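Local coordinates for hemolysin BL lytic component L1 (Bacillus cereus, PDB 7NMQ), which is the lytic component L1 of haemolysin BL, an enterotoxin of the ClyA-like alpha-helical pore-forming family, and probably acts with its partner components in membrane lysis, at residues 181-186 and 264-269; 226-231 and 257-262; 22-27 and 291-296. All coordinates share one frame; numbering follows the deposited sequence. Where two conformers were deposited one is given.

Interaction 1: residues 181-186 and 264-269; sequences EQLRST and NKIGEL. With EDO (1,2-ethanediol), chain G.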
loop_
_atom_site.group_PDB
_atom_site.type_symbol
_atom_site.label_atom_id
_atom_site.label_comp_id
_atom_site.label_asym_id
_atom_site.label_seq_id
_atom_site.Cartn_x
_atom_site.Cartn_y
_atom_site.Cartn_z
ATOM N N GLU A 181 16.220 13.323 -9.764
ATOM C CA GLU A 181 16.225 11.845 -9.614
ATOM C C GLU A 181 16.853 11.481 -8.266
ATOM O O GLU A 181 16.286 10.637 -7.547
ATOM C CB GLU A 181 17.006 11.190 -10.757
ATOM C CG GLU A 181 16.243 11.209 -12.066
ATOM C CD GLU A 181 17.034 10.916 -13.339
ATOM O OE1 GLU A 181 18.297 10.992 -13.296
ATOM O OE2 GLU A 181 16.392 10.705 -14.410
ATOM N N GLN A 182 17.941 12.131 -7.904
ATOM C CA GLN A 182 18.589 11.872 -6.597
ATOM C C GLN A 182 17.671 12.273 -5.441
ATOM O O GLN A 182 17.575 11.519 -4.464
ATOM C CB GLN A 182 19.939 12.579 -6.455
ATOM C CG GLN A 182 20.681 12.180 -5.179
ATOM C CD GLN A 182 20.917 10.686 -5.039
ATOM O OE1 GLN A 182 21.755 10.099 -5.716
ATOM N NE2 GLN A 182 20.178 10.038 -4.149
ATOM N N LEU A 183 17.075 13.460 -5.499
ATOM C CA LEU A 183 16.194 13.954 -4.411
ATOM C C LEU A 183 15.040 12.955 -4.249
ATOM O O LEU A 183 14.655 12.626 -3.108
ATOM C CB LEU A 183 15.640 15.339 -4.755
ATOM C CG LEU A 183 16.640 16.477 -4.608
ATOM C CD1 LEU A 183 16.067 17.779 -5.158
ATOM C CD2 LEU A 183 17.066 16.620 -3.162
ATOM N N ARG A 184 14.428 12.515 -5.330
ATOM C CA ARG A 184 13.261 11.607 -5.251
ATOM C C ARG A 184 13.687 10.248 -4.672
ATOM O O ARG A 184 12.930 9.676 -3.877
ATOM C CB ARG A 184 12.620 11.462 -6.625
ATOM C CG ARG A 184 11.810 12.675 -7.062
ATOM C CD ARG A 184 10.660 13.002 -6.099
ATOM N NE ARG A 184 9.743 11.890 -5.870
ATOM C CZ ARG A 184 8.853 11.437 -6.731
ATOM N NH1 ARG A 184 8.722 12.029 -7.904
ATOM N NH2 ARG A 184 8.101 10.372 -6.426
ATOM N N SER A 185 14.860 9.723 -5.007
ATOM C CA SER A 185 15.267 8.393 -4.472
ATOM C C SER A 185 15.633 8.539 -2.981
ATOM O O SER A 185 15.289 7.664 -2.173
ATOM C CB SER A 185 16.347 7.759 -5.304
ATOM O OG SER A 185 17.473 8.603 -5.438
ATOM N N THR A 186 16.247 9.652 -2.591
ATOM C CA THR A 186 16.530 9.930 -1.166
ATOM C C THR A 186 15.204 10.045 -0.428
ATOM O O THR A 186 15.064 9.507 0.680
ATOM C CB THR A 186 17.430 11.153 -1.003
ATOM O OG1 THR A 186 18.626 10.882 -1.732
ATOM C CG2 THR A 186 17.745 11.504 0.426
ATOM N N ASN A 264 10.121 20.571 -0.032
ATOM C CA ASN A 264 10.375 22.028 -0.064
ATOM C C ASN A 264 11.424 22.336 -1.129
ATOM O O ASN A 264 11.214 23.250 -1.941
ATOM C CB ASN A 264 10.804 22.497 1.322
ATOM C CG ASN A 264 10.914 23.983 1.387
ATOM O OD1 ASN A 264 11.892 24.556 0.907
ATOM N ND2 ASN A 264 9.897 24.573 1.976
ATOM N N LYS A 265 12.482 21.551 -1.169
ATOM C CA LYS A 265 13.573 21.777 -2.135
ATOM C C LYS A 265 13.060 21.636 -3.566
ATOM O O LYS A 265 13.468 22.423 -4.461
ATOM C CB LYS A 265 14.761 20.859 -1.858
ATOM C CG LYS A 265 15.921 20.966 -2.854
ATOM C CD LYS A 265 16.682 22.245 -2.832
ATOM C CE LYS A 265 17.881 22.181 -3.754
ATOM N NZ LYS A 265 18.460 23.520 -3.955
ATOM N N ILE A 266 12.232 20.636 -3.831
ATOM C CA ILE A 266 11.733 20.417 -5.203
ATOM C C ILE A 266 10.893 21.635 -5.576
ATOM O O ILE A 266 11.001 22.138 -6.713
ATOM C CB ILE A 266 10.936 19.104 -5.291
ATOM C CG1 ILE A 266 11.893 17.917 -5.107
ATOM C CG2 ILE A 266 10.115 19.064 -6.563
ATOM C CD1 ILE A 266 11.240 16.546 -5.098
ATOM N N GLY A 267 10.052 22.117 -4.668
ATOM C CA GLY A 267 9.264 23.324 -4.954
ATOM C C GLY A 267 10.157 24.513 -5.224
ATOM O O GLY A 267 9.829 25.316 -6.139
ATOM N N GLU A 268 11.244 24.659 -4.487
ATOM C CA GLU A 268 12.197 25.776 -4.656
ATOM C C GLU A 268 12.840 25.700 -6.043
ATOM O O GLU A 268 12.958 26.720 -6.732
ATOM C CB GLU A 268 13.285 25.743 -3.591
ATOM C CG GLU A 268 12.846 26.158 -2.203
ATOM C CD GLU A 268 13.999 26.317 -1.218
ATOM O OE1 GLU A 268 15.126 25.775 -1.498
ATOM O OE2 GLU A 268 13.794 26.985 -0.175
ATOM N N LEU A 269 13.242 24.513 -6.483
ATOM C CA LEU A 269 13.844 24.352 -7.825
ATOM C C LEU A 269 12.834 24.813 -8.882
ATOM O O LEU A 269 13.228 25.436 -9.921
ATOM C CB LEU A 269 14.242 22.902 -8.070
ATOM C CG LEU A 269 15.451 22.457 -7.267
ATOM C CD1 LEU A 269 15.648 20.970 -7.416
ATOM C CD2 LEU A 269 16.710 23.204 -7.723
HETATM C C1 EDO G . 8.556 8.525 -2.681
HETATM O O1 EDO G . 8.140 9.149 -1.509
HETATM C C2 EDO G . 8.919 9.469 -3.753
HETATM O O2 EDO G . 10.162 10.146 -3.671
#
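Leu-183 pushes its CD1 methyl against three side chains of residues 264-269, meeting Leu-269 tip to tip, CD1 to CD1 at 3.9 Å, and crossing Lys-265 at about a right angle. From Lys-265 it takes the CG methylene, 3.9 Å from Leu-183 CD1; chi2 of the lysine (68°) turns CD aside, and the extended remainder leads NZ away to a long, weak ion pair with Glu-179. Ile-266 lies a little looser, its CG1 4.2 Å from Leu-183 CD1. Ile-266 serves a second partner: its CD1 methyl rests 3.7 Å from Arg-184 CD, again with the side chains crossing nearly square.

Over these short segments the helix axes run antiparallel at 161° and come within 11.0 Å, so side chains alone bridge the gap, through methyls and mid-chain methylenes. Arg-184 gives the apolar part of its chain to Ile-266 and sends its guanidinium to helix 275-325, where NH2 bonds Thr-289 OG1 and NH1 makes a weak bond to Asn-285. At the guanidinium edge sits an ethanediol, probably from the crystallisation liquor. Its O2 accepts from Arg-184 NE (2.8 Å, 161° at the hydrogen) and donates to Arg-184 O.

What joins helix 173-200 to helix 247-272 here is therefore methyl and methylene contact, while the charged ends of Arg-184 and Lys-265 find their partners outside the two segments.

Interaction 2: residues 226-231 and 257-262; sequences ATPAVV and DSYNEI
Asn-260 turns its carboxamide to the backbone of Val-230, while Tyr-259, the preceding residue, points its ring edge at Ala-229 and its hydroxyl at Pro-228. The arrangement is a beta-hairpin strand packed on a helix: residues 226-230 belong to the second strand of the two-stranded antiparallel sheet, and residues 257-262 of helix 247-272 run roughly antiparallel to it. Residues 229-250 are predicted to form a transmembrane helix, yet in this crystal form 229 and 230 are strand.

The amide bonds Val-230 at two points. Asn-260 OD1 accepts from Val-230 N at 2.8 Å, almost straight at 173°, and ND2 donates to Val-230 O at 2.9 Å, more bent at 144°. With both amide ends engaged, the flip of the group is fixed; Val-230 N and O point away from strand 217-222.

Tyr-259 has CG anti to its backbone N (chi1 178°), and its ring extends toward the strand, the tyrosine and proline side chains crossing at about a right angle. Ala-229 CA lies at the ring's edge, 4.4 Å from Tyr-259 CE1. Phe-191 of helix 173-200 also meets this ring. Tyr-259 OH comes within 3.3 Å of Pro-228 CG.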
loop_
_atom_site.group_PDB
_atom_site.type_symbol
_atom_site.label_atom_id
_atom_site.label_comp_id
_atom_site.label_asym_id
_atom_site.label_seq_id
_atom_site.Cartn_x
_atom_site.Cartn_y
_atom_site.Cartn_z
ATOM N N ALA A 226 3.705 18.512 -8.988
ATOM C CA ALA A 226 2.967 18.180 -7.750
ATOM C C ALA A 226 3.872 17.366 -6.832
ATOM O O ALA A 226 4.495 16.369 -7.266
ATOM C CB ALA A 226 1.699 17.450 -8.093
ATOM N N THR A 227 3.885 17.742 -5.564
ATOM C CA THR A 227 4.801 17.147 -4.551
ATOM C C THR A 227 4.021 17.040 -3.248
ATOM O O THR A 227 3.449 18.043 -2.813
ATOM C CB THR A 227 6.024 18.078 -4.395
ATOM O OG1 THR A 227 6.691 18.181 -5.654
ATOM C CG2 THR A 227 7.047 17.627 -3.388
ATOM N N PRO A 228 3.954 15.852 -2.603
ATOM C CA PRO A 228 3.332 15.755 -1.296
ATOM C C PRO A 228 4.230 16.255 -0.169
ATOM O O PRO A 228 5.435 16.229 -0.273
ATOM C CB PRO A 228 3.071 14.284 -1.045
ATOM C CG PRO A 228 3.811 13.583 -2.100
ATOM C CD PRO A 228 4.385 14.548 -3.105
ATOM N N ALA A 229 3.584 16.643 0.922
ATOM C CA ALA A 229 4.235 16.923 2.206
ATOM C C ALA A 229 3.293 16.511 3.327
ATOM O O ALA A 229 2.095 16.433 3.097
ATOM C CB ALA A 229 4.539 18.393 2.310
ATOM N N VAL A 230 3.865 16.223 4.488
ATOM C CA VAL A 230 3.076 15.782 5.664
ATOM C C VAL A 230 3.104 16.905 6.695
ATOM O O VAL A 230 4.130 17.151 7.318
ATOM C CB VAL A 230 3.640 14.478 6.222
ATOM C CG1 VAL A 230 2.842 14.032 7.408
ATOM C CG2 VAL A 230 3.661 13.384 5.147
ATOM N N VAL A 231 1.992 17.615 6.797
ATOM C CA VAL A 231 1.931 18.818 7.669
ATOM C C VAL A 231 2.233 18.428 9.107
ATOM O O VAL A 231 1.445 17.638 9.643
ATOM C CB VAL A 231 0.562 19.479 7.564
ATOM C CG1 VAL A 231 0.464 20.635 8.536
ATOM C CG2 VAL A 231 0.260 19.905 6.136
ATOM N N ASP A 257 10.781 14.569 8.662
ATOM C CA ASP A 257 11.201 15.985 8.450
ATOM C C ASP A 257 12.095 16.075 7.206
ATOM O O ASP A 257 11.922 17.015 6.419
ATOM C CB ASP A 257 11.943 16.540 9.652
ATOM C CG ASP A 257 11.104 16.687 10.902
ATOM O OD1 ASP A 257 9.846 16.678 10.802
ATOM O OD2 ASP A 257 11.738 16.747 11.987
ATOM N N SER A 258 12.930 15.079 6.951
ATOM C CA SER A 258 13.814 15.088 5.780
ATOM C C SER A 258 12.982 14.920 4.512
ATOM O O SER A 258 13.318 15.541 3.479
ATOM C CB SER A 258 14.870 14.045 5.820
ATOM O OG SER A 258 15.728 14.189 6.932
ATOM N N TYR A 259 11.974 14.059 4.546
ATOM C CA TYR A 259 10.998 13.913 3.453
ATOM C C TYR A 259 10.401 15.274 3.110
ATOM O O TYR A 259 10.355 15.677 1.922
ATOM C CB TYR A 259 9.926 12.910 3.878
ATOM C CG TYR A 259 8.862 12.727 2.852
ATOM C CD1 TYR A 259 7.769 13.565 2.803
ATOM C CD2 TYR A 259 8.945 11.696 1.943
ATOM C CE1 TYR A 259 6.770 13.374 1.868
ATOM C CE2 TYR A 259 7.973 11.520 0.976
ATOM C CZ TYR A 259 6.868 12.347 0.942
ATOM O OH TYR A 259 5.895 12.179 -0.014
ATOM N N ASN A 260 9.959 15.992 4.126
ATOM C CA ASN A 260 9.299 17.300 3.902
ATOM C C ASN A 260 10.316 18.315 3.379
ATOM O O ASN A 260 9.932 19.154 2.534
ATOM C CB ASN A 260 8.650 17.824 5.179
ATOM C CG ASN A 260 7.315 17.177 5.471
ATOM O OD1 ASN A 260 6.657 16.622 4.596
ATOM N ND2 ASN A 260 6.932 17.236 6.729
ATOM N N GLU A 261 11.555 18.222 3.859
ATOM C CA GLU A 261 12.700 19.086 3.462
ATOM C C GLU A 261 12.906 18.963 1.946
ATOM O O GLU A 261 13.082 19.995 1.259
ATOM C CB GLU A 261 13.958 18.710 4.244
ATOM C CG GLU A 261 15.193 19.513 3.876
ATOM C CD GLU A 261 16.509 19.117 4.565
ATOM O OE1 GLU A 261 16.548 18.073 5.297
ATOM O OE2 GLU A 261 17.528 19.854 4.345
ATOM N N ILE A 262 12.817 17.739 1.425
ATOM C CA ILE A 262 13.023 17.450 -0.015
ATOM C C ILE A 262 11.822 17.997 -0.796
ATOM O O ILE A 262 12.011 18.571 -1.875
ATOM C CB ILE A 262 13.317 15.973 -0.277
ATOM C CG1 ILE A 262 14.701 15.660 0.283
ATOM C CG2 ILE A 262 13.198 15.639 -1.754
ATOM C CD1 ILE A 262 15.048 14.190 0.377
#

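Interaction 3: residues 22-27 and 291-296; sequences LVMDLY and AYLYQT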
loop_
_atom_site.group_PDB
_atom_site.type_symbol
_atom_site.label_atom_id
_atom_site.label_comp_id
_atom_site.label_asym_id
_atom_site.label_seq_id
_atom_site.Cartn_x
_atom_site.Cartn_y
_atom_site.Cartn_z
ATOM N N LEU A 22 -1.310 3.195 1.775
ATOM C CA LEU A 22 -0.925 4.608 2.027
ATOM C C LEU A 22 -0.025 5.123 0.903
ATOM O O LEU A 22 -0.295 6.242 0.366
ATOM C CB LEU A 22 -0.232 4.734 3.383
ATOM C CG LEU A 22 0.299 6.144 3.679
ATOM C CD1 LEU A 22 -0.858 7.115 3.831
ATOM C CD2 LEU A 22 1.150 6.118 4.932
ATOM N N VAL A 23 0.984 4.350 0.537
ATOM C CA VAL A 23 1.962 4.797 -0.485
ATOM C C VAL A 23 1.240 4.938 -1.830
ATOM O O VAL A 23 1.442 5.953 -2.523
ATOM C CB VAL A 23 3.152 3.849 -0.558
ATOM C CG1 VAL A 23 3.972 4.092 -1.795
ATOM C CG2 VAL A 23 3.942 3.898 0.753
ATOM N N MET A 24 0.403 3.982 -2.212
ATOM C CA MET A 24 -0.348 4.079 -3.480
ATOM C C MET A 24 -1.270 5.278 -3.442
ATOM O O MET A 24 -1.377 5.980 -4.483
ATOM C CB MET A 24 -1.217 2.862 -3.737
ATOM C CG MET A 24 -0.433 1.671 -4.070
ATOM S SD MET A 24 0.454 1.740 -5.615
ATOM C CE MET A 24 -0.852 1.943 -6.817
ATOM N N ASP A 25 -1.945 5.518 -2.318
ATOM C CA ASP A 25 -2.856 6.687 -2.246
ATOM C C ASP A 25 -2.065 7.974 -2.515
ATOM O O ASP A 25 -2.547 8.823 -3.249
ATOM C CB ASP A 25 -3.552 6.779 -0.895
ATOM C CG ASP A 25 -4.764 5.874 -0.710
ATOM O OD1 ASP A 25 -5.251 5.283 -1.696
ATOM O OD2 ASP A 25 -5.215 5.785 0.454
ATOM N N LEU A 26 -0.905 8.131 -1.881
ATOM C CA LEU A 26 -0.062 9.342 -2.044
ATOM C C LEU A 26 0.303 9.511 -3.522
ATOM O O LEU A 26 0.080 10.585 -4.091
ATOM C CB LEU A 26 1.218 9.256 -1.210
ATOM C CG LEU A 26 1.093 9.578 0.276
ATOM C CD1 LEU A 26 2.272 10.425 0.721
ATOM C CD2 LEU A 26 -0.203 10.281 0.580
ATOM N N TYR A 27 0.881 8.483 -4.118
ATOM C CA TYR A 27 1.348 8.565 -5.514
ATOM C C TYR A 27 0.144 8.843 -6.401
ATOM O O TYR A 27 0.232 9.726 -7.292
ATOM C CB TYR A 27 1.991 7.251 -5.959
ATOM C CG TYR A 27 3.345 6.978 -5.381
ATOM C CD1 TYR A 27 4.237 7.992 -5.082
ATOM C CD2 TYR A 27 3.768 5.662 -5.165
ATOM C CE1 TYR A 27 5.485 7.722 -4.530
ATOM C CE2 TYR A 27 5.014 5.389 -4.621
ATOM C CZ TYR A 27 5.888 6.410 -4.320
ATOM O OH TYR A 27 7.113 6.103 -3.793
ATOM N N ALA A 291 7.253 4.825 -12.040
ATOM C CA ALA A 291 8.019 3.598 -11.741
ATOM C C ALA A 291 7.715 3.151 -10.305
ATOM O O ALA A 291 7.432 1.969 -10.120
ATOM C CB ALA A 291 9.496 3.789 -11.933
ATOM N N TYR A 292 7.693 4.078 -9.345
ATOM C CA TYR A 292 7.386 3.736 -7.939
ATOM C C TYR A 292 5.980 3.115 -7.856
ATOM O O TYR A 292 5.752 2.199 -7.021
ATOM C CB TYR A 292 7.530 4.966 -7.055
ATOM C CG TYR A 292 8.927 5.519 -6.963
ATOM C CD1 TYR A 292 10.056 4.726 -7.139
ATOM C CD2 TYR A 292 9.123 6.809 -6.547
ATOM C CE1 TYR A 292 11.339 5.251 -7.038
ATOM C CE2 TYR A 292 10.400 7.347 -6.445
ATOM C CZ TYR A 292 11.522 6.568 -6.663
ATOM O OH TYR A 292 12.766 7.181 -6.573
ATOM N N LEU A 293 5.027 3.586 -8.655
ATOM C CA LEU A 293 3.649 3.045 -8.651
ATOM C C LEU A 293 3.686 1.557 -9.011
ATOM O O LEU A 293 3.067 0.766 -8.266
ATOM C CB LEU A 293 2.737 3.806 -9.616
ATOM C CG LEU A 293 2.087 5.066 -9.070
ATOM C CD1 LEU A 293 1.592 5.960 -10.207
ATOM C CD2 LEU A 293 0.911 4.692 -8.175
ATOM N N TYR A 294 4.315 1.154 -10.111
ATOM C CA TYR A 294 4.214 -0.283 -10.460
ATOM C C TYR A 294 5.024 -1.077 -9.419
ATOM O O TYR A 294 4.613 -2.216 -9.098
ATOM C CB TYR A 294 4.556 -0.580 -11.921
ATOM C CG TYR A 294 6.004 -0.618 -12.295
ATOM C CD1 TYR A 294 6.818 -1.670 -11.930
ATOM C CD2 TYR A 294 6.562 0.339 -13.147
ATOM C CE1 TYR A 294 8.158 -1.707 -12.305
ATOM C CE2 TYR A 294 7.894 0.291 -13.537
ATOM C CZ TYR A 294 8.711 -0.732 -13.106
ATOM O OH TYR A 294 10.021 -0.780 -13.502
ATOM N N GLN A 295 6.088 -0.519 -8.852
ATOM C CA GLN A 295 6.908 -1.223 -7.838
ATOM C C GLN A 295 6.069 -1.471 -6.585
ATOM O O GLN A 295 6.191 -2.543 -5.959
ATOM C CB GLN A 295 8.161 -0.451 -7.467
ATOM C CG GLN A 295 9.116 -0.301 -8.630
ATOM C CD GLN A 295 10.156 0.757 -8.319
ATOM O OE1 GLN A 295 10.242 1.327 -7.214
ATOM N NE2 GLN A 295 10.996 0.985 -9.280
ATOM N N THR A 296 5.261 -0.493 -6.204
ATOM C CA THR A 296 4.422 -0.574 -4.996
ATOM C C THR A 296 3.306 -1.591 -5.228
ATOM O O THR A 296 2.987 -2.374 -4.291
ATOM C CB THR A 296 3.875 0.797 -4.590
ATOM O OG1 THR A 296 4.970 1.685 -4.413
ATOM C CG2 THR A 296 3.122 0.679 -3.294
#
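Tyr-292 O takes two donors from one residue, Thr-296: the hydroxyl OG1 at 2.8 Å and the backbone N at 2.9 Å, reaching it from opposite faces of the carbonyl plane. The hydroxyl is thus spent on its own helix, though OG1 still packs against Val-23 and sits in plane at the edge of the Tyr-27 ring, 3.7 Å from Tyr-27 CE2. Thr-296 CG2 lies 3.7 Å from Met-24 SD, the two side chains sliding past each other in opposite directions.

Met-24 bends at chi2 and chi3 (-66° and -61°), which curls its CE methyl to 3.5 Å from Leu-293 CD2. Leu-293 CD2 also lies 3.6 Å from Tyr-27 CB. Further along, Tyr-27 reaches over to Tyr-292, CZ to CB 3.5 Å. The rings are near parallel, planes at 29°, but so far slid apart that they barely overlap.

Lys-188 of helix 173-200 joins both tyrosines, hydrogen-bonded to Tyr-27 OH and in a cation-pi contact with the Tyr-292 ring. Helices 10-33 and 275-325, antiparallel here, are joined directly by apolar and aromatic packing, with a buried threonine hydroxyl satisfied locally and a lysine from a third helix bridging the tyrosines.

From the N terminus, residues 22-27 on helix 10-33 come first: interaction 3 spans the longest separation, closing only at 291-296 after 263 intervening residues, and the other two contacts fall within that span. Next come residues 181-186 on helix 173-200, which meet 264-269 in interaction 1. Inside that loop lies interaction 2, where helix 247-272 returns to pack on strand 225-230. The loops are thus nested, none crossing. Interactions 1 and 2 share helix 247-272, centres about 9 Å apart, touching through Ile-266 and Thr-227. Interaction 3 lies nearer the centre of the chain and meets interaction 1 through Tyr-292 and Ser-185, and interaction 2 where Leu-26 touches Tyr-259. Together the three tie the hairpin and helices 10-33, 173-200, 247-272 and 275-325.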